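Local coordinates for protein probable cobalt-precorrin-6B C(15)-methyltransferase (decarboxylating) (Methanothermobacter thermautotrophicus, PDB 1L3I) that probably methylates C-15 of cobalt-precorrin-6B with S-adenosyl-L-methionine and decarboxylates C-12, giving cobalt-precorrin-7 on the anaerobic route to adenosylcobalamin, at residues A[13-26]-A[43-55]. Sequence-based numbering, arbitrary orientation.
With SAH (S-adenosyl-L-homocysteine), chain G.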
ATOM      1  N   VAL A  13     -23.044  12.701  -6.337  1.00 31.16           N
ATOM      2  CA  VAL A  13     -21.873  13.060  -7.131  1.00 29.60           C
ATOM      3  C   VAL A  13     -20.599  12.637  -6.387  1.00 30.03           C
ATOM      4  O   VAL A  13     -20.380  13.028  -5.247  1.00 29.97           O
ATOM      5  CB  VAL A  13     -21.839  14.594  -7.443  1.00 30.04           C
ATOM      6  CG1 VAL A  13     -20.622  14.948  -8.258  1.00 22.04           C
ATOM      7  CG2 VAL A  13     -23.100  15.024  -8.180  1.00 21.10           C
ATOM      8  N   PRO A  14     -19.788  11.750  -7.005  1.00 30.88           N
ATOM      9  CA  PRO A  14     -18.554  11.311  -6.350  1.00 27.09           C
ATOM     10  C   PRO A  14     -17.476  12.366  -6.294  1.00 26.85           C
ATOM     11  O   PRO A  14     -17.459  13.299  -7.089  1.00 30.58           O
ATOM     12  CB  PRO A  14     -18.148  10.097  -7.185  1.00 26.92           C
ATOM     13  CG  PRO A  14     -18.765  10.334  -8.502  1.00 27.66           C
ATOM     14  CD  PRO A  14     -20.084  10.931  -8.193  1.00 27.91           C
ATOM     15  N   GLY A  15     -16.630  12.266  -5.285  1.00 28.21           N
ATOM     16  CA  GLY A  15     -15.531  13.201  -5.154  1.00 30.96           C
ATOM     17  C   GLY A  15     -15.605  13.983  -3.871  1.00 33.09           C
ATOM     18  O   GLY A  15     -16.483  13.745  -3.057  1.00 38.46           O
ATOM     19  N   PRO A  16     -14.663  14.915  -3.625  1.00 34.58           N
ATOM     20  CA  PRO A  16     -13.594  15.250  -4.576  1.00 31.49           C
ATOM     21  C   PRO A  16     -12.528  14.164  -4.554  1.00 31.79           C
ATOM     22  O   PRO A  16     -12.474  13.355  -3.644  1.00 30.49           O
ATOM     23  CB  PRO A  16     -13.047  16.551  -3.993  1.00 35.08           C
ATOM     24  CG  PRO A  16     -13.176  16.321  -2.511  1.00 34.95           C
ATOM     25  CD  PRO A  16     -14.575  15.720  -2.405  1.00 34.45           C
ATOM     26  N   THR A  17     -11.730  14.125  -5.610  1.00 33.77           N
ATOM     27  CA  THR A  17     -10.640  13.162  -5.712  1.00 33.11           C
ATOM     28  C   THR A  17      -9.653  13.490  -4.580  1.00 30.45           C
ATOM     29  O   THR A  17      -9.450  14.660  -4.247  1.00 28.23           O
ATOM     30  CB  THR A  17      -9.947  13.241  -7.091  1.00 31.08           C
ATOM     31  OG1 THR A  17     -10.864  12.805  -8.099  1.00 32.71           O
ATOM     32  CG2 THR A  17      -8.698  12.371  -7.141  1.00 27.90           C
ATOM     33  N   ALA A  18      -9.150  12.443  -3.936  1.00 30.40           N
ATOM     34  CA  ALA A  18      -8.185  12.542  -2.849  1.00 28.72           C
ATOM     35  C   ALA A  18      -7.153  13.634  -3.115  1.00 32.81           C
ATOM     36  O   ALA A  18      -6.475  13.608  -4.150  1.00 36.81           O
ATOM     37  CB  ALA A  18      -7.481  11.201  -2.681  1.00 27.39           C
HETATM   38  N   MSE A  19      -6.986  14.555  -2.165  1.00 28.69           N
HETATM   39  CA  MSE A  19      -6.026  15.655  -2.294  1.00 26.53           C
HETATM   40  C   MSE A  19      -4.652  15.208  -2.781  1.00 25.78           C
HETATM   41  O   MSE A  19      -4.114  15.798  -3.699  1.00 32.01           O
HETATM   42  CB  MSE A  19      -5.886  16.417  -0.967  1.00 29.30           C
HETATM   43  CG  MSE A  19      -5.009  17.674  -1.021  1.00 33.78           C
HETATM   44 SE   MSE A  19      -3.098  17.333  -0.721  1.00 40.23          SE
HETATM   45  CE  MSE A  19      -2.321  17.904  -2.293  1.00 49.53           C
ATOM     46  N   GLU A  20      -4.122  14.133  -2.204  1.00 22.17           N
ATOM     47  CA  GLU A  20      -2.800  13.654  -2.591  1.00 20.60           C
ATOM     48  C   GLU A  20      -2.792  13.210  -4.045  1.00 23.44           C
ATOM     49  O   GLU A  20      -1.781  13.331  -4.717  1.00 24.74           O
ATOM     50  CB  GLU A  20      -2.333  12.518  -1.667  1.00 24.17           C
ATOM     51  CG  GLU A  20      -2.284  12.866  -0.170  1.00 22.63           C
ATOM     52  CD  GLU A  20      -3.640  12.766   0.555  1.00 23.88           C
ATOM     53  OE1 GLU A  20      -4.658  12.345  -0.035  1.00 25.68           O
ATOM     54  OE2 GLU A  20      -3.676  13.088   1.747  1.00 25.18           O
ATOM     55  N   VAL A  21      -3.933  12.745  -4.547  1.00 23.10           N
ATOM     56  CA  VAL A  21      -4.037  12.317  -5.929  1.00 23.49           C
ATOM     57  C   VAL A  21      -4.156  13.557  -6.807  1.00 25.43           C
ATOM     58  O   VAL A  21      -3.491  13.664  -7.835  1.00 30.43           O
ATOM     59  CB  VAL A  21      -5.218  11.364  -6.148  1.00 25.14           C
ATOM     60  CG1 VAL A  21      -5.438  11.100  -7.635  1.00 23.03           C
ATOM     61  CG2 VAL A  21      -4.952  10.056  -5.421  1.00 24.77           C
ATOM     62  N   ARG A  22      -4.962  14.519  -6.378  1.00 26.40           N
ATOM     63  CA  ARG A  22      -5.125  15.767  -7.133  1.00 26.76           C
ATOM     64  C   ARG A  22      -3.776  16.503  -7.216  1.00 30.32           C
ATOM     65  O   ARG A  22      -3.443  17.115  -8.230  1.00 33.39           O
ATOM     66  CB  ARG A  22      -6.182  16.655  -6.482  1.00 21.04           C
ATOM     67  CG  ARG A  22      -7.573  16.087  -6.571  1.00 25.85           C
ATOM     68  CD  ARG A  22      -8.622  17.062  -6.085  1.00 29.75           C
ATOM     69  NE  ARG A  22      -8.568  17.263  -4.642  1.00 30.97           N
ATOM     70  CZ  ARG A  22      -8.303  18.428  -4.054  1.00 32.57           C
ATOM     71  NH1 ARG A  22      -8.056  19.517  -4.766  1.00 35.39           N
ATOM     72  NH2 ARG A  22      -8.248  18.503  -2.733  1.00 32.17           N
ATOM     73  N   CYS A  23      -2.979  16.379  -6.161  1.00 27.79           N
ATOM     74  CA  CYS A  23      -1.665  16.997  -6.102  1.00 25.05           C
ATOM     75  C   CYS A  23      -0.793  16.411  -7.205  1.00 24.40           C
ATOM     76  O   CYS A  23      -0.191  17.148  -7.990  1.00 25.26           O
ATOM     77  CB  CYS A  23      -1.048  16.724  -4.734  1.00 23.97           C
ATOM     78  SG  CYS A  23       0.601  17.393  -4.438  1.00 28.81           S
ATOM     79  N   LEU A  24      -0.782  15.084  -7.305  1.00 22.58           N
ATOM     80  CA  LEU A  24       0.014  14.390  -8.313  1.00 23.10           C
ATOM     81  C   LEU A  24      -0.514  14.670  -9.715  1.00 26.72           C
ATOM     82  O   LEU A  24       0.273  14.828 -10.649  1.00 29.39           O
ATOM     83  CB  LEU A  24       0.085  12.882  -8.024  1.00 24.40           C
ATOM     84  CG  LEU A  24       0.985  12.024  -8.916  1.00 21.16           C
ATOM     85  CD1 LEU A  24       2.388  12.591  -9.020  1.00 22.30           C
ATOM     86  CD2 LEU A  24       1.028  10.629  -8.375  1.00 23.39           C
ATOM     87  N   ILE A  25      -1.837  14.752  -9.865  1.00 26.03           N
ATOM     88  CA  ILE A  25      -2.421  15.048 -11.180  1.00 26.54           C
ATOM     89  C   ILE A  25      -1.856  16.390 -11.663  1.00 29.23           C
ATOM     90  O   ILE A  25      -1.494  16.536 -12.834  1.00 29.32           O
ATOM     91  CB  ILE A  25      -3.963  15.124 -11.134  1.00 26.85           C
ATOM     92  CG1 ILE A  25      -4.556  13.748 -10.798  1.00 22.98           C
ATOM     93  CG2 ILE A  25      -4.503  15.650 -12.467  1.00 24.43           C
ATOM     94  CD1 ILE A  25      -6.060  13.737 -10.698  1.00 22.05           C
HETATM   95  N   MSE A  26      -1.759  17.358 -10.750  1.00 29.62           N
HETATM   96  CA  MSE A  26      -1.231  18.676 -11.090  1.00 30.80           C
HETATM   97  C   MSE A  26       0.269  18.614 -11.438  1.00 33.92           C
HETATM   98  O   MSE A  26       0.719  19.313 -12.349  1.00 35.30           O
HETATM   99  CB  MSE A  26      -1.483  19.683  -9.959  1.00 28.40           C
HETATM  100  CG  MSE A  26      -2.963  19.983  -9.708  1.00 32.18           C
HETATM  101 SE   MSE A  26      -4.005  20.524 -11.318  1.00 41.96          SE
HETATM  102  CE  MSE A  26      -3.620  22.380 -11.270  1.00 48.96           C
ATOM    103  N   GLY A  43     -17.287  15.815 -11.796  1.00 27.36           N
ATOM    104  CA  GLY A  43     -17.841  15.405 -10.512  1.00 28.36           C
ATOM    105  C   GLY A  43     -18.078  16.543  -9.528  1.00 29.85           C
ATOM    106  O   GLY A  43     -18.815  17.464  -9.832  1.00 30.58           O
ATOM    107  N   THR A  44     -17.455  16.447  -8.351  1.00 29.74           N
ATOM    108  CA  THR A  44     -17.549  17.456  -7.298  1.00 27.78           C
ATOM    109  C   THR A  44     -16.734  18.727  -7.629  1.00 28.50           C
ATOM    110  O   THR A  44     -16.976  19.795  -7.066  1.00 26.78           O
ATOM    111  CB  THR A  44     -17.098  16.856  -5.951  1.00 28.57           C
ATOM    112  OG1 THR A  44     -17.911  15.725  -5.643  1.00 27.17           O
ATOM    113  CG2 THR A  44     -17.211  17.852  -4.821  1.00 26.96           C
ATOM    114  N   GLY A  45     -15.753  18.601  -8.517  1.00 25.82           N
ATOM    115  CA  GLY A  45     -14.958  19.750  -8.901  1.00 25.10           C
ATOM    116  C   GLY A  45     -13.534  19.747  -8.398  1.00 25.89           C
ATOM    117  O   GLY A  45     -12.799  20.700  -8.636  1.00 29.41           O
ATOM    118  N   GLY A  46     -13.111  18.664  -7.759  1.00 27.68           N
ATOM    119  CA  GLY A  46     -11.754  18.581  -7.238  1.00 29.72           C
ATOM    120  C   GLY A  46     -10.637  18.923  -8.224  1.00 29.34           C
ATOM    121  O   GLY A  46      -9.703  19.643  -7.895  1.00 32.60           O
ATOM    122  N   VAL A  47     -10.717  18.398  -9.440  1.00 30.65           N
ATOM    123  CA  VAL A  47      -9.688  18.664 -10.445  1.00 29.66           C
ATOM    124  C   VAL A  47      -9.929  20.005 -11.133  1.00 28.04           C
ATOM    125  O   VAL A  47      -8.993  20.758 -11.372  1.00 27.13           O
ATOM    126  CB  VAL A  47      -9.615  17.502 -11.465  1.00 25.87           C
ATOM    127  CG1 VAL A  47      -8.628  17.804 -12.554  1.00 24.14           C
ATOM    128  CG2 VAL A  47      -9.233  16.206 -10.743  1.00 26.56           C
ATOM    129  N   THR A  48     -11.198  20.304 -11.398  1.00 28.73           N
ATOM    130  CA  THR A  48     -11.581  21.558 -12.042  1.00 31.97           C
ATOM    131  C   THR A  48     -11.130  22.819 -11.273  1.00 33.57           C
ATOM    132  O   THR A  48     -10.597  23.768 -11.870  1.00 27.37           O
ATOM    133  CB  THR A  48     -13.099  21.609 -12.299  1.00 29.76           C
ATOM    134  OG1 THR A  48     -13.424  20.647 -13.312  1.00 31.91           O
ATOM    135  CG2 THR A  48     -13.539  22.995 -12.751  1.00 26.40           C
ATOM    136  N   LEU A  49     -11.325  22.823  -9.954  1.00 33.30           N
ATOM    137  CA  LEU A  49     -10.927  23.961  -9.133  1.00 31.01           C
ATOM    138  C   LEU A  49      -9.425  24.219  -9.186  1.00 32.92           C
ATOM    139  O   LEU A  49      -8.998  25.366  -9.329  1.00 34.60           O
ATOM    140  CB  LEU A  49     -11.392  23.783  -7.689  1.00 27.66           C
ATOM    141  CG  LEU A  49     -12.724  24.469  -7.384  1.00 30.08           C
ATOM    142  CD1 LEU A  49     -13.900  23.679  -7.942  1.00 29.16           C
ATOM    143  CD2 LEU A  49     -12.869  24.629  -5.908  1.00 31.06           C
ATOM    144  N   GLU A  50      -8.631  23.153  -9.107  1.00 33.84           N
ATOM    145  CA  GLU A  50      -7.173  23.267  -9.158  1.00 33.97           C
ATOM    146  C   GLU A  50      -6.693  23.787 -10.508  1.00 31.92           C
ATOM    147  O   GLU A  50      -5.795  24.629 -10.571  1.00 32.05           O
ATOM    148  CB  GLU A  50      -6.509  21.923  -8.851  1.00 34.78           C
ATOM    149  CG  GLU A  50      -6.912  21.318  -7.508  1.00 36.57           C
ATOM    150  CD  GLU A  50      -6.608  22.224  -6.315  1.00 38.71           C
ATOM    151  OE1 GLU A  50      -5.750  23.119  -6.420  1.00 38.32           O
ATOM    152  OE2 GLU A  50      -7.224  22.022  -5.253  1.00 40.81           O
ATOM    153  N   LEU A  51      -7.290  23.273 -11.581  1.00 34.26           N
ATOM    154  CA  LEU A  51      -6.943  23.713 -12.934  1.00 33.63           C
ATOM    155  C   LEU A  51      -7.392  25.155 -13.149  1.00 37.86           C
ATOM    156  O   LEU A  51      -6.674  25.945 -13.779  1.00 38.25           O
ATOM    157  CB  LEU A  51      -7.609  22.825 -13.978  1.00 27.92           C
ATOM    158  CG  LEU A  51      -7.028  21.430 -14.179  1.00 29.76           C
ATOM    159  CD1 LEU A  51      -7.935  20.667 -15.126  1.00 29.24           C
ATOM    160  CD2 LEU A  51      -5.601  21.539 -14.721  1.00 28.92           C
ATOM    161  N   ALA A  52      -8.564  25.498 -12.611  1.00 37.69           N
ATOM    162  CA  ALA A  52      -9.125  26.842 -12.735  1.00 40.73           C
ATOM    163  C   ALA A  52      -8.134  27.939 -12.333  1.00 43.67           C
ATOM    164  O   ALA A  52      -7.949  28.927 -13.056  1.00 44.49           O
ATOM    165  CB  ALA A  52     -10.404  26.957 -11.903  1.00 38.70           C
ATOM    166  N   GLY A  53      -7.473  27.749 -11.198  1.00 45.16           N
ATOM    167  CA  GLY A  53      -6.523  28.746 -10.740  1.00 44.81           C
ATOM    168  C   GLY A  53      -5.135  28.676 -11.348  1.00 44.91           C
ATOM    169  O   GLY A  53      -4.264  29.420 -10.918  1.00 47.87           O
ATOM    170  N   ARG A  54      -4.919  27.825 -12.352  1.00 44.51           N
ATOM    171  CA  ARG A  54      -3.583  27.704 -12.941  1.00 43.80           C
ATOM    172  C   ARG A  54      -3.489  27.835 -14.449  1.00 46.16           C
ATOM    173  O   ARG A  54      -2.404  28.119 -14.983  1.00 49.47           O
ATOM    174  CB  ARG A  54      -2.918  26.397 -12.501  1.00 43.55           C
ATOM    175  CG  ARG A  54      -2.743  26.310 -11.006  1.00 47.99           C
ATOM    176  CD  ARG A  54      -2.086  25.048 -10.594  1.00 54.01           C
ATOM    177  NE  ARG A  54      -2.235  24.858  -9.157  1.00 64.48           N
ATOM    178  CZ  ARG A  54      -1.746  23.833  -8.474  1.00 69.10           C
ATOM    179  NH1 ARG A  54      -1.076  22.873  -9.096  1.00 73.17           N
ATOM    180  NH2 ARG A  54      -1.887  23.801  -7.156  1.00 71.82           N
ATOM    181  N   VAL A  55      -4.597  27.615 -15.149  1.00 44.77           N
ATOM    182  CA  VAL A  55      -4.587  27.698 -16.602  1.00 41.01           C
ATOM    183  C   VAL A  55      -5.444  28.854 -17.120  1.00 42.52           C
ATOM    184  O   VAL A  55      -6.085  29.573 -16.344  1.00 43.17           O
ATOM    185  CB  VAL A  55      -4.991  26.340 -17.273  1.00 37.40           C
ATOM    186  CG1 VAL A  55      -4.073  25.237 -16.816  1.00 32.15           C
ATOM    187  CG2 VAL A  55      -6.426  25.986 -16.968  1.00 33.25           C
TER
HETATM  188  N   SAH G 801     -12.481  14.154 -10.140  1.00 24.40           N
HETATM  189  CA  SAH G 801     -13.731  14.680  -9.582  1.00 25.22           C
HETATM  190  CB  SAH G 801     -14.776  13.554  -9.361  1.00 26.46           C
HETATM  191  CG  SAH G 801     -15.167  12.822 -10.675  1.00 32.28           C
HETATM  192  SD  SAH G 801     -16.399  11.521 -10.535  1.00 30.67           S
HETATM  193  C   SAH G 801     -13.422  15.388  -8.271  1.00 23.12           C
HETATM  194  O   SAH G 801     -12.232  15.422  -7.911  1.00 22.92           O
HETATM  195  OXT SAH G 801     -14.359  15.914  -7.636  1.00 26.17           O
HETATM  196  C5' SAH G 801     -16.577  10.997 -12.223  1.00 27.48           C
HETATM  197  C4' SAH G 801     -17.545  11.824 -12.991  1.00 28.12           C
HETATM  198  O4' SAH G 801     -17.567  11.228 -14.302  1.00 32.86           O
HETATM  199  C3' SAH G 801     -19.065  11.821 -12.466  1.00 23.07           C
HETATM  200  O3' SAH G 801     -19.635  13.082 -11.986  1.00 26.90           O
HETATM  201  C2' SAH G 801     -19.767  11.217 -13.704  1.00 26.30           C
HETATM  202  O2' SAH G 801     -21.144  11.559 -13.930  1.00 23.62           O
HETATM  203  C1' SAH G 801     -18.814  11.613 -14.808  1.00 29.49           C
HETATM  204  N9  SAH G 801     -18.850  10.908 -16.083  1.00 31.13           N
HETATM  205  C8  SAH G 801     -18.664   9.521 -16.305  1.00 34.09           C
HETATM  206  N7  SAH G 801     -18.743   9.232 -17.568  1.00 29.89           N
HETATM  207  C5  SAH G 801     -19.003  10.457 -18.224  1.00 30.85           C
HETATM  208  C6  SAH G 801     -19.192  10.814 -19.571  1.00 29.82           C
HETATM  209  N6  SAH G 801     -19.145   9.911 -20.557  1.00 27.66           N
HETATM  210  N1  SAH G 801     -19.423  12.118 -19.892  1.00 35.54           N
HETATM  211  C2  SAH G 801     -19.465  13.002 -18.903  1.00 32.29           C
HETATM  212  N3  SAH G 801     -19.303  12.793 -17.609  1.00 30.84           N
HETATM  213  C4  SAH G 801     -19.072  11.496 -17.320  1.00 25.36           C
HETATM  214  O   HOH W   1     -20.105  15.322  -4.245  1.00 28.04           O
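Arg22 reaches from helix 19-29 to Glu50 on helix 46-52, and its side chain touches something at nearly every step. CB starts toward the partner helix, and CG passes at the limit of contact with Val47 CG2. CD settles against a carbonyl, 3.3 Å from Gly46 O. A bend at chi3 (-70°) brings NE round, and it donates to Thr17 O at 2.8 Å, with that oxygen almost in the guanidinium plane. NH1 meets Glu50 OE2 at 2.7 Å in a salt bridge whose hydrogen bond is weak, its N-H angle only 123°; the carboxylate is turned 34° from the guanidinium plane. NH2 has further partners near the N-terminus, a salt bridge to Asp4 and a hydrogen bond to the backbone oxygen of Ile2. With an alanine here, Glu50 would probably be left in a buried place without its close positive mate, and the Thr17 carbonyl would lose the donor that steadies it.

Thr17 meets the ligand with its other groups: its N donates to the carboxylate of S-adenosyl-L-homocysteine, 2.7 Å from SAH O, and its OG1 takes a bond from the amino nitrogen. The other carboxylate oxygen, OXT, receives Gly46 N at 3.0 Å. Residues 43-46 belong to the glycine-rich loop between the first strand and its helix in a Rossmann-like methyltransferase, and loop 13-17 closes over it. At the backbone angles of Gly15 a CB would be pressed against the preceding carbonyl oxygen, and it would also collide with Thr44 OG1 and the ligand's OXT. Thr44 OG1 donates to Pro14 O at 2.9 Å, from above the carbonyl plane. Farther along the two helices, Ile25 CD1 meets Val47 CG2, and the selenium of Met26, a selenomethionine, lies across Glu50 CB and against Leu51 CD2 at 3.9 Å.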